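Local structure of probable adenylyl-sulfate kinase (Synechocystis sp., 5CB8) at residues V58-G61 against D62-R65; S90-L93 against T94-G97; Y143-R147 against S148-K152; I185-K188 against L189-L192. The protein catalyses the ATP-dependent phosphorylation of adenosine 5'-phosphosulfate to 3'-phosphoadenylyl sulfate, the activated form of sulfate. All coordinates share one frame; numbering follows the deposited sequence.

How the contacts relate
The four contacts follow one another along the chain of a P-loop kinase fold built on a parallel sheet of strands 56-60, 99-103, 26-31, 122-127 and 169-171. Contact 1 joins the end of edge strand 56-60 to helix 61-64 at the adenosine-5'-phosphosulfate pocket. Contact 2 ends helix 76-94, which packs on that strand; the two contacts touch where Leu59 meets Ser90, although their centres are 17 Å apart. Contact 3, at the close of helix 142-148, reaches the same ligand from a centre 23 Å from that of contact 1. Contact 4 closes helix 178-191, which packs on strands 26-31 and 122-127, its centre 39 Å from that of contact 3.

Contact 1 of 4, residues V58-G61 against D62-R65; sequences VLDG and DVVR. With ADX (adenosine-5'-phosphosulfate), chain G.
Asp60 and Asp62 slant across one another where strand 56-60 of the P-loop kinase sheet runs straight into helix 61-64, and Asp60 is the N-cap of that helix. Its CG stands anti to the backbone N (chi1 -177°), and from there OD1 is turned to Asp62 N, which it accepts at 3.1 Å from above the carboxylate plane. The two carboxylates are twisted 39° apart, and a water bridges them by donating to both Asp60 OD2 and Asp62 OD2. Asp62 OD2 also forms a salt bridge with Lys140. The other oxygen, Asp62 OD1, accepts the ribose hydroxyl O3' of adenosine-5'-phosphosulfate at 3.0 Å, the hydroxyl phosphorylated in the reaction.

Below the cap, Asp60 O takes a straight bond from Val64 N at 2.8 Å and a weak one from Val63 N. The Val63 side chain stands about at right angles to that of Asp60, with CG2 4.0 Å from Asp60 CB. Val64 instead sends CG1 to Leu59 CD2, also nearly at right angles, on the side packed by helix 76-94. Gly61 leaves room for the ligand, since a side chain at this position would run into its phosphate oxygen O2A. Arg65 extends from CG to NE past Gly61 O and presents the edge of its guanidinium: NE donates to phosphate O1A at 2.8 Å, and NH2 donates in plane to sulfate O1B at 2.9 Å.

Contact 2 of 4, residues S90-L93 against T94-G97; sequences SHLL and TRNG. With ACT (acetate ion), chain J.
The His91 ring carries Arg95 CD over one face, and an acetate ion, probably from the crystallisation liquor, lies at its edge, though the way the acetate is turned is doubtful. The guanidinium of Arg95 has Leu92 CD2 3.2 Å above one face, offset toward the rim, and acetate OXT at its edge. Ring and guanidinium planes are 66° apart. These groups sit where helix 76-94 ends, closed by a Schellman motif with Gly97 as the C-prime residue at positive phi. Val98 N returns to Leu93 O, and Gly97 N bonds to Thr94 O.

Acetate OXT accepts from Arg95 NH1 at 3.2 Å and, weakly, from His91 NE2. Arg95 has CG between its backbone N and carbonyl carbon (chi1 75°), from where the extended chain runs alongside Leu92. Its NH2 also forms a salt bridge with Glu57 of the second subunit, so the helix end contributes to the dimer interface.

Asn96 ND2 donates to Leu92 O at 2.7 Å, the acceptor lying near the amide plane, and binds Glu57 of the second subunit as well. A leucine in place of Asn96 would probably leave Leu92 O without this donor and deprive that glutamate of one of its partners. On the buried side, Thr94 grips Ser90 O twice, its OG1 also being hydrogen-bonded to Thr27. Thr94 N, at 2.9 Å, and OG1, at 2.7 Å, reach Ser90 O from opposite faces of the carbonyl plane.

Contact 3 of 4, residues Y143-R147 against S148-K152; sequences YAKAR and SGEIK
Ile151 folds back against Lys145 on the closely packed side of the C-terminal end of helix 142-148, its backbone N giving a straight bond (171°) to Lys145 O at 3.0 Å from above the carbonyl plane. In one of the two modelled conformers of Ile151, CD1 rests near Lys145 CB. Helical bonding runs out here: Ser148 N still reaches Ala144 O at 3.1 Å, whereas Gly149 N turns to Ala146 O. Gly149 leaves the helix with positive phi, a conformation that would jam a side chain against the preceding carbonyl. On the inner side, Ala146 packs on Phe154.

The outer side is looser. Lys145 and Glu150 lie side by side and point the same way, Glu150 OE1 coming within 3.3 Å of Lys145 CE. The lysine bends at its last torsion (chi4 66°), leaving NZ 4.5 Å from OE1, beyond a salt bridge. Arg147 instead pairs with Glu135. Farther along, Lys152 NZ donates to Gly149 O in the carbonyl plane, on a lone pair, at 2.8 Å. The turn held by these backbone bonds thus brings Ile151 and Lys152 to adenosine-5'-phosphosulfate, which both touch, while the separated charges of Lys145 and Glu150 probably attract each other weakly.

Contact 4 of 4, residues I185-K188 against L189-L192; sequences IWQK and LVDL
Lys188 and Leu192 meet one turn apart at the C-terminal end of helix 178-191, their side chains crossing at a slant. From CB, beside the neighbouring backbone amide, the lysine sets CG anti to its own backbone N (chi1 -179°); CG comes 4.0 Å from Leu192 CD1. The bend at chi2 lays CD along the same methyl at 3.9 Å, and a second at chi3 turns the chain toward Asp191, where NZ donates to a water at 2.7 Å that in turn donates to Asp191 OD2. A serine at Lys188 would probably take the CG and CD packing away from Leu192 CD1 and leave the bridging water without its link to the amine.

The other carboxylate oxygen, Asp191 OD1, is held by Gln187 NE2 at 2.9 Å, on the syn side but 34° out of the carboxylate plane. The amide and carboxylate planes are turned 48° from each other. Along the next side of the helix, Val190 CG2 approaches Trp186 CD1 obliquely at 3.9 Å. Regular i to i+4 backbone bonds continue as far as Leu192 N to Lys188 O at 3.0 Å.

Ile185 and Leu189 face the sheet, touching strands 26-31 and 122-127, while Trp186 packs on Leu49 of helix 38-50 and forms a cation-pi contact with Lys48; Lys188 and Leu192 lie against Leu123 of strand 122-127.

Contact 1 of 4, residues V58-G61 against D62-R65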
loop_
_atom_site.group_PDB
_atom_site.type_symbol
_atom_site.label_atom_id
_atom_site.label_comp_id
_atom_site.label_asym_id
_atom_site.label_seq_id
_atom_site.Cartn_x
_atom_site.Cartn_y
_atom_site.Cartn_z
ATOM N N VAL B 58 -1.012 11.336 -1.166
ATOM C CA VAL B 58 0.066 11.562 -2.128
ATOM C C VAL B 58 1.055 10.418 -2.035
ATOM O O VAL B 58 1.468 10.049 -0.935
ATOM C CB VAL B 58 0.803 12.873 -1.838
ATOM C CG1 VAL B 58 1.979 13.057 -2.799
ATOM C CG2 VAL B 58 -0.157 14.037 -1.951
ATOM N N LEU B 59 1.408 9.836 -3.180
ATOM C CA LEU B 59 2.459 8.827 -3.227
ATOM C C LEU B 59 3.563 9.355 -4.136
ATOM O O LEU B 59 3.481 9.250 -5.361
ATOM C CB LEU B 59 1.909 7.476 -3.717
ATOM C CG LEU B 59 0.831 6.817 -2.830
ATOM C CD1 LEU B 59 0.238 5.579 -3.511
ATOM C CD2 LEU B 59 1.396 6.441 -1.457
ATOM N N ASP B 60 4.575 9.959 -3.518
ATOM C CA ASP B 60 5.708 10.555 -4.215
ATOM C C ASP B 60 6.838 9.536 -4.226
ATOM O O ASP B 60 7.273 9.075 -3.163
ATOM C CB ASP B 60 6.125 11.817 -3.446
ATOM C CG ASP B 60 7.271 12.589 -4.107
ATOM O OD1 ASP B 60 8.004 12.040 -4.957
ATOM O OD2 ASP B 60 7.452 13.768 -3.738
ATOM N N GLY B 61 7.321 9.188 -5.420
ATOM C CA GLY B 61 8.394 8.211 -5.555
ATOM C C GLY B 61 9.587 8.432 -4.635
ATOM O O GLY B 61 10.099 7.473 -4.032
ATOM N N ASP B 62 10.040 9.684 -4.532
ATOM C CA ASP B 62 11.180 10.017 -3.676
ATOM C C ASP B 62 10.884 9.662 -2.227
ATOM O O ASP B 62 11.774 9.263 -1.476
ATOM C CB ASP B 62 11.483 11.513 -3.708
ATOM C CG ASP B 62 11.825 12.034 -5.093
ATOM O OD1 ASP B 62 12.072 11.228 -6.016
ATOM O OD2 ASP B 62 11.850 13.281 -5.243
ATOM N N VAL B 63 9.634 9.858 -1.820
ATOM C CA VAL B 63 9.255 9.635 -0.422
ATOM C C VAL B 63 8.921 8.165 -0.161
ATOM O O VAL B 63 9.390 7.581 0.823
ATOM C CB VAL B 63 8.073 10.520 -0.021
ATOM C CG1 VAL B 63 7.649 10.228 1.412
ATOM C CG2 VAL B 63 8.460 11.993 -0.163
ATOM N N VAL B 64 8.141 7.547 -1.044
ATOM C CA VAL B 64 7.790 6.144 -0.801
ATOM C C VAL B 64 9.002 5.222 -0.890
ATOM O O VAL B 64 9.019 4.158 -0.266
ATOM C CB VAL B 64 6.626 5.644 -1.675
ATOM C CG1 VAL B 64 5.392 6.515 -1.431
ATOM C CG2 VAL B 64 7.008 5.645 -3.145
ATOM N N ARG B 65 10.032 5.637 -1.629
ATOM C CA ARG B 65 11.274 4.849 -1.668
ATOM C C ARG B 65 12.013 4.842 -0.327
ATOM O O ARG B 65 13.006 4.128 -0.157
ATOM C CB ARG B 65 12.206 5.310 -2.797
ATOM C CG ARG B 65 11.852 4.714 -4.166
ATOM C CD ARG B 65 12.751 5.293 -5.270
ATOM N NE ARG B 65 12.543 4.626 -6.558
ATOM C CZ ARG B 65 13.187 3.520 -6.931
ATOM N NH1 ARG B 65 14.070 2.946 -6.112
ATOM N NH2 ARG B 65 12.940 2.974 -8.114
HETATM S SB ADX G . 11.065 5.209 -10.929
HETATM O O1B ADX G . 11.094 3.935 -10.200
HETATM O O2B ADX G . 9.683 5.669 -11.157
HETATM O O3B ADX G . 11.785 5.046 -12.200
HETATM P PA ADX G . 11.213 7.073 -8.894
HETATM O O1A ADX G . 10.563 6.124 -7.892
HETATM O O2A ADX G . 10.288 8.218 -9.296
HETATM O O3A ADX G . 11.801 6.265 -10.133
HETATM O "O5'" ADX G . 12.511 7.688 -8.186
HETATM C "C5'" ADX G . 13.254 8.670 -8.847
HETATM C "C4'" ADX G . 14.047 9.484 -7.983
HETATM O "O4'" ADX G . 15.191 8.684 -7.513
HETATM C "C3'" ADX G . 14.602 10.637 -8.699
HETATM O "O3'" ADX G . 13.877 11.745 -8.388
HETATM C "C2'" ADX G . 15.984 10.791 -8.187
HETATM O "O2'" ADX G . 16.002 11.699 -7.186
HETATM C "C1'" ADX G . 16.364 9.464 -7.616
HETATM N N9 ADX G . 17.343 8.719 -8.354
HETATM C C8 ADX G . 18.451 8.126 -7.846
HETATM N N7 ADX G . 19.019 7.387 -8.804
HETATM C C5 ADX G . 18.273 7.491 -9.932
HETATM C C6 ADX G . 18.385 6.934 -11.204
HETATM N N6 ADX G . 19.456 6.005 -11.521
HETATM N N1 ADX G . 17.456 7.248 -12.133
HETATM C C2 ADX G . 16.428 8.072 -11.833
HETATM N N3 ADX G . 16.289 8.615 -10.614
HETATM C C4 ADX G . 17.194 8.342 -9.643
HETATM O O HOH W 1 10.044 14.525 -3.442
#

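Contact 2 of 4, residues S90-L93 against T94-G97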
loop_
_atom_site.group_PDB
_atom_site.type_symbol
_atom_site.label_atom_id
_atom_site.label_comp_id
_atom_site.label_asym_id
_atom_site.label_seq_id
_atom_site.Cartn_x
_atom_site.Cartn_y
_atom_site.Cartn_z
ATOM N N SER B 90 -2.275 2.552 -4.837
ATOM C CA SER B 90 -3.132 3.542 -5.501
ATOM C C SER B 90 -4.484 2.942 -5.867
ATOM O O SER B 90 -5.527 3.591 -5.745
ATOM C CB SER B 90 -2.468 4.074 -6.780
ATOM O OG SER B 90 -1.250 4.732 -6.480
ATOM N N HIS B 91 -4.455 1.701 -6.336
ATOM C CA HIS B 91 -5.678 0.993 -6.693
ATOM C C HIS B 91 -6.604 0.803 -5.491
ATOM O O HIS B 91 -7.803 1.090 -5.577
ATOM C CB HIS B 91 -5.323 -0.364 -7.287
ATOM C CG HIS B 91 -6.501 -1.133 -7.789
ATOM N ND1 HIS B 91 -6.492 -2.506 -7.909
ATOM C CD2 HIS B 91 -7.726 -0.724 -8.206
ATOM C CE1 HIS B 91 -7.659 -2.913 -8.379
ATOM N NE2 HIS B 91 -8.426 -1.852 -8.565
ATOM N N LEU B 92 -6.066 0.319 -4.372
ATOM C CA LEU B 92 -6.905 0.112 -3.185
ATOM C C LEU B 92 -7.538 1.417 -2.705
ATOM O O LEU B 92 -8.715 1.446 -2.320
ATOM C CB LEU B 92 -6.111 -0.541 -2.045
ATOM C CG LEU B 92 -5.537 -1.922 -2.330
ATOM C CD1 LEU B 92 -4.922 -2.538 -1.062
ATOM C CD2 LEU B 92 -6.614 -2.814 -2.899
ATOM N N LEU B 93 -6.770 2.503 -2.738
ATOM C CA LEU B 93 -7.296 3.795 -2.293
ATOM C C LEU B 93 -8.347 4.319 -3.270
ATOM O O LEU B 93 -9.411 4.781 -2.864
ATOM C CB LEU B 93 -6.158 4.813 -2.117
ATOM C CG LEU B 93 -5.236 4.559 -0.919
ATOM C CD1 LEU B 93 -3.929 5.340 -1.061
ATOM C CD2 LEU B 93 -5.954 4.940 0.384
ATOM N N THR B 94 -8.043 4.237 -4.561
ATOM C CA THR B 94 -8.944 4.751 -5.599
ATOM C C THR B 94 -10.298 4.063 -5.581
ATOM O O THR B 94 -11.343 4.717 -5.680
ATOM C CB THR B 94 -8.308 4.575 -6.988
ATOM O OG1 THR B 94 -7.083 5.312 -7.039
ATOM C CG2 THR B 94 -9.240 5.068 -8.089
ATOM N N ARG B 95 -10.298 2.742 -5.443
ATOM C CA ARG B 95 -11.563 2.021 -5.484
ATOM C C ARG B 95 -12.374 2.234 -4.214
ATOM O O ARG B 95 -13.524 1.810 -4.141
ATOM C CB ARG B 95 -11.356 0.527 -5.785
ATOM C CG ARG B 95 -10.817 -0.327 -4.643
ATOM C CD ARG B 95 -10.493 -1.719 -5.198
ATOM N NE ARG B 95 -10.125 -2.709 -4.188
ATOM C CZ ARG B 95 -9.749 -3.951 -4.491
ATOM N NH1 ARG B 95 -9.706 -4.333 -5.764
ATOM N NH2 ARG B 95 -9.420 -4.811 -3.532
ATOM N N ASN B 96 -11.787 2.910 -3.228
ATOM C CA ASN B 96 -12.537 3.290 -2.029
ATOM C C ASN B 96 -12.809 4.795 -1.943
ATOM O O ASN B 96 -13.055 5.330 -0.858
ATOM C CB ASN B 96 -11.845 2.780 -0.765
ATOM C CG ASN B 96 -11.976 1.280 -0.612
ATOM O OD1 ASN B 96 -13.033 0.782 -0.231
ATOM N ND2 ASN B 96 -10.914 0.550 -0.938
ATOM N N GLY B 97 -12.773 5.468 -3.090
ATOM C CA GLY B 97 -13.207 6.857 -3.161
ATOM C C GLY B 97 -12.136 7.918 -2.974
ATOM O O GLY B 97 -12.432 9.114 -3.054
HETATM C C ACT J . -11.942 -2.466 -8.743
HETATM O O ACT J . -13.105 -2.364 -8.295
HETATM O OXT ACT J . -11.312 -3.505 -8.440
HETATM C CH3 ACT J . -11.336 -1.390 -9.584
#

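Contact 3 of 4, residues Y143-R147 against S148-K152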
loop_
_atom_site.group_PDB
_atom_site.type_symbol
_atom_site.label_atom_id
_atom_site.label_comp_id
_atom_site.label_asym_id
_atom_site.label_seq_id
_atom_site.Cartn_x
_atom_site.Cartn_y
_atom_site.Cartn_z
ATOM N N TYR B 143 22.250 14.825 -12.499
ATOM C CA TYR B 143 22.681 14.789 -13.894
ATOM C C TYR B 143 24.206 14.827 -14.011
ATOM O O TYR B 143 24.794 14.126 -14.837
ATOM C CB TYR B 143 22.047 15.943 -14.687
ATOM C CG TYR B 143 20.590 15.685 -14.996
ATOM C CD1 TYR B 143 19.591 16.072 -14.107
ATOM C CD2 TYR B 143 20.217 15.035 -16.163
ATOM C CE1 TYR B 143 18.251 15.827 -14.390
ATOM C CE2 TYR B 143 18.882 14.789 -16.452
ATOM C CZ TYR B 143 17.909 15.187 -15.564
ATOM O OH TYR B 143 16.582 14.931 -15.858
ATOM N N ALA B 144 24.851 15.649 -13.192
ATOM C CA ALA B 144 26.302 15.739 -13.270
ATOM C C ALA B 144 26.910 14.401 -12.843
ATOM O O ALA B 144 27.922 13.964 -13.400
ATOM C CB ALA B 144 26.827 16.893 -12.423
ATOM N N LYS B 145 26.295 13.748 -11.859
ATOM C CA LYS B 145 26.790 12.450 -11.409
ATOM C C LYS B 145 26.570 11.362 -12.458
ATOM O O LYS B 145 27.360 10.413 -12.561
ATOM C CB LYS B 145 26.136 12.044 -10.079
ATOM C CG LYS B 145 26.591 12.898 -8.892
ATOM C CD LYS B 145 25.934 12.436 -7.589
ATOM C CE LYS B 145 26.615 13.031 -6.361
ATOM N NZ LYS B 145 26.442 14.503 -6.288
ATOM N N ALA B 146 25.484 11.486 -13.215
ATOM C CA ALA B 146 25.203 10.563 -14.312
ATOM C C ALA B 146 26.237 10.739 -15.425
ATOM O O ALA B 146 26.758 9.754 -15.976
ATOM C CB ALA B 146 23.805 10.808 -14.848
ATOM N N ARG B 147 26.549 11.993 -15.749
ATOM C CA ARG B 147 27.504 12.281 -16.822
ATOM C C ARG B 147 28.921 11.818 -16.497
ATOM O O ARG B 147 29.670 11.445 -17.399
ATOM C CB ARG B 147 27.537 13.780 -17.152
ATOM C CG ARG B 147 26.242 14.328 -17.737
ATOM C CD ARG B 147 25.969 13.760 -19.113
ATOM N NE ARG B 147 24.855 14.449 -19.764
ATOM C CZ ARG B 147 24.351 14.087 -20.938
ATOM N NH1 ARG B 147 24.867 13.042 -21.580
ATOM N NH2 ARG B 147 23.342 14.760 -21.469
ATOM N N SER B 148 29.298 11.852 -15.222
ATOM C CA SER B 148 30.657 11.480 -14.830
ATOM C C SER B 148 30.764 9.973 -14.648
ATOM O O SER B 148 31.864 9.421 -14.554
ATOM C CB SER B 148 31.031 12.141 -13.507
ATOM O OG SER B 148 30.244 11.590 -12.459
ATOM N N GLY B 149 29.617 9.308 -14.569
ATOM C CA GLY B 149 29.598 7.874 -14.315
ATOM C C GLY B 149 29.548 7.552 -12.831
ATOM O O GLY B 149 29.600 6.381 -12.444
ATOM N N GLU B 150 29.448 8.579 -11.987
ATOM C CA GLU B 150 29.314 8.334 -10.545
ATOM C C GLU B 150 28.067 7.507 -10.282
ATOM O O GLU B 150 28.088 6.564 -9.488
ATOM C CB GLU B 150 29.280 9.638 -9.739
ATOM C CG GLU B 150 29.019 9.409 -8.235
ATOM C CD GLU B 150 29.261 10.652 -7.398
ATOM O OE1 GLU B 150 28.853 10.657 -6.216
ATOM O OE2 GLU B 150 29.864 11.619 -7.916
ATOM N N ILE B 151 26.987 7.849 -10.970
ATOM C CA ILE B 151 25.725 7.111 -10.916
ATOM C C ILE B 151 25.499 6.402 -12.253
ATOM O O ILE B 151 25.696 7.017 -13.299
ATOM C CB ILE B 151 24.541 8.087 -10.685
ATOM C CG1 ILE B 151 24.564 8.639 -9.255
ATOM C CG2 ILE B 151 23.206 7.419 -10.985
ATOM C CD1 ILE B 151 23.502 9.709 -8.991
ATOM N N LYS B 152 25.070 5.141 -12.232
ATOM C CA LYS B 152 24.808 4.402 -13.472
ATOM C C LYS B 152 23.310 4.291 -13.688
ATOM O O LYS B 152 22.552 4.272 -12.722
ATOM C CB LYS B 152 25.351 2.975 -13.365
ATOM C CG LYS B 152 26.730 2.861 -12.743
ATOM C CD LYS B 152 27.783 3.435 -13.662
ATOM C CE LYS B 152 29.177 3.251 -13.067
ATOM N NZ LYS B 152 30.151 4.014 -13.875
#

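Contact 4 of 4, residues I185-K188 against L189-L192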
loop_
_atom_site.group_PDB
_atom_site.type_symbol
_atom_site.label_atom_id
_atom_site.label_comp_id
_atom_site.label_asym_id
_atom_site.label_seq_id
_atom_site.Cartn_x
_atom_site.Cartn_y
_atom_site.Cartn_z
ATOM N N ILE B 185 -4.899 20.186 -15.047
ATOM C CA ILE B 185 -5.214 18.937 -14.357
ATOM C C ILE B 185 -6.575 19.096 -13.684
ATOM O O ILE B 185 -7.449 18.245 -13.833
ATOM C CB ILE B 185 -4.125 18.562 -13.329
ATOM C CG1 ILE B 185 -2.796 18.314 -14.049
ATOM C CG2 ILE B 185 -4.522 17.325 -12.543
ATOM C CD1 ILE B 185 -1.569 18.227 -13.116
ATOM N N TRP B 186 -6.759 20.207 -12.975
ATOM C CA TRP B 186 -8.020 20.504 -12.296
ATOM C C TRP B 186 -9.184 20.465 -13.274
ATOM O O TRP B 186 -10.226 19.880 -12.985
ATOM C CB TRP B 186 -7.945 21.887 -11.632
ATOM C CG TRP B 186 -9.129 22.227 -10.749
ATOM C CD1 TRP B 186 -10.325 22.767 -11.137
ATOM C CD2 TRP B 186 -9.210 22.061 -9.325
ATOM N NE1 TRP B 186 -11.146 22.932 -10.043
ATOM C CE2 TRP B 186 -10.481 22.506 -8.921
ATOM C CE3 TRP B 186 -8.325 21.572 -8.359
ATOM C CZ2 TRP B 186 -10.890 22.481 -7.584
ATOM C CZ3 TRP B 186 -8.734 21.546 -7.037
ATOM C CH2 TRP B 186 -10.000 21.998 -6.663
ATOM N N GLN B 187 -9.011 21.092 -14.436
ATOM C CA GLN B 187 -10.096 21.180 -15.405
ATOM C C GLN B 187 -10.439 19.802 -15.962
ATOM O O GLN B 187 -11.604 19.503 -16.233
ATOM C CB GLN B 187 -9.744 22.149 -16.542
ATOM C CG GLN B 187 -10.913 22.437 -17.470
ATOM C CD GLN B 187 -12.086 23.060 -16.738
ATOM O OE1 GLN B 187 -11.924 24.026 -15.990
ATOM N NE2 GLN B 187 -13.275 22.502 -16.942
ATOM N N LYS B 188 -9.422 18.963 -16.129
ATOM C CA LYS B 188 -9.644 17.604 -16.613
ATOM C C LYS B 188 -10.446 16.810 -15.581
ATOM O O LYS B 188 -11.358 16.045 -15.930
ATOM C CB LYS B 188 -8.308 16.916 -16.907
ATOM C CG LYS B 188 -8.443 15.495 -17.454
ATOM C CD LYS B 188 -9.223 15.467 -18.774
ATOM C CE LYS B 188 -8.440 16.120 -19.901
ATOM N NZ LYS B 188 -9.140 16.037 -21.224
ATOM N N LEU B 189 -10.106 16.996 -14.307
ATOM C CA LEU B 189 -10.858 16.371 -13.217
ATOM C C LEU B 189 -12.317 16.832 -13.203
ATOM O O LEU B 189 -13.228 16.049 -12.903
ATOM C CB LEU B 189 -10.208 16.694 -11.877
ATOM C CG LEU B 189 -8.867 16.038 -11.572
ATOM C CD1 LEU B 189 -8.287 16.647 -10.306
ATOM C CD2 LEU B 189 -9.028 14.529 -11.425
ATOM N N VAL B 190 -12.539 18.105 -13.519
ATOM C CA VAL B 190 -13.899 18.628 -13.597
ATOM C C VAL B 190 -14.642 18.047 -14.793
ATOM O O VAL B 190 -15.788 17.585 -14.660
ATOM C CB VAL B 190 -13.916 20.167 -13.679
ATOM C CG1 VAL B 190 -15.310 20.668 -14.051
ATOM C CG2 VAL B 190 -13.472 20.772 -12.357
ATOM N N ASP B 191 -13.995 18.073 -15.959
ATOM C CA ASP B 191 -14.629 17.601 -17.189
ATOM C C ASP B 191 -15.088 16.158 -17.050
ATOM O O ASP B 191 -16.182 15.806 -17.482
ATOM C CB ASP B 191 -13.674 17.705 -18.382
ATOM C CG ASP B 191 -13.335 19.136 -18.741
ATOM O OD1 ASP B 191 -14.024 20.059 -18.250
ATOM O OD2 ASP B 191 -12.377 19.334 -19.526
ATOM N N LEU B 192 -14.239 15.333 -16.442
ATOM C CA LEU B 192 -14.523 13.916 -16.261
ATOM C C LEU B 192 -15.322 13.661 -14.987
ATOM O O LEU B 192 -15.532 12.508 -14.601
ATOM C CB LEU B 192 -13.224 13.117 -16.221
ATOM C CG LEU B 192 -12.352 13.213 -17.467
ATOM C CD1 LEU B 192 -11.066 12.450 -17.247
ATOM C CD2 LEU B 192 -13.094 12.665 -18.662
HETATM O O HOH W 2 -11.683 16.917 -21.337
#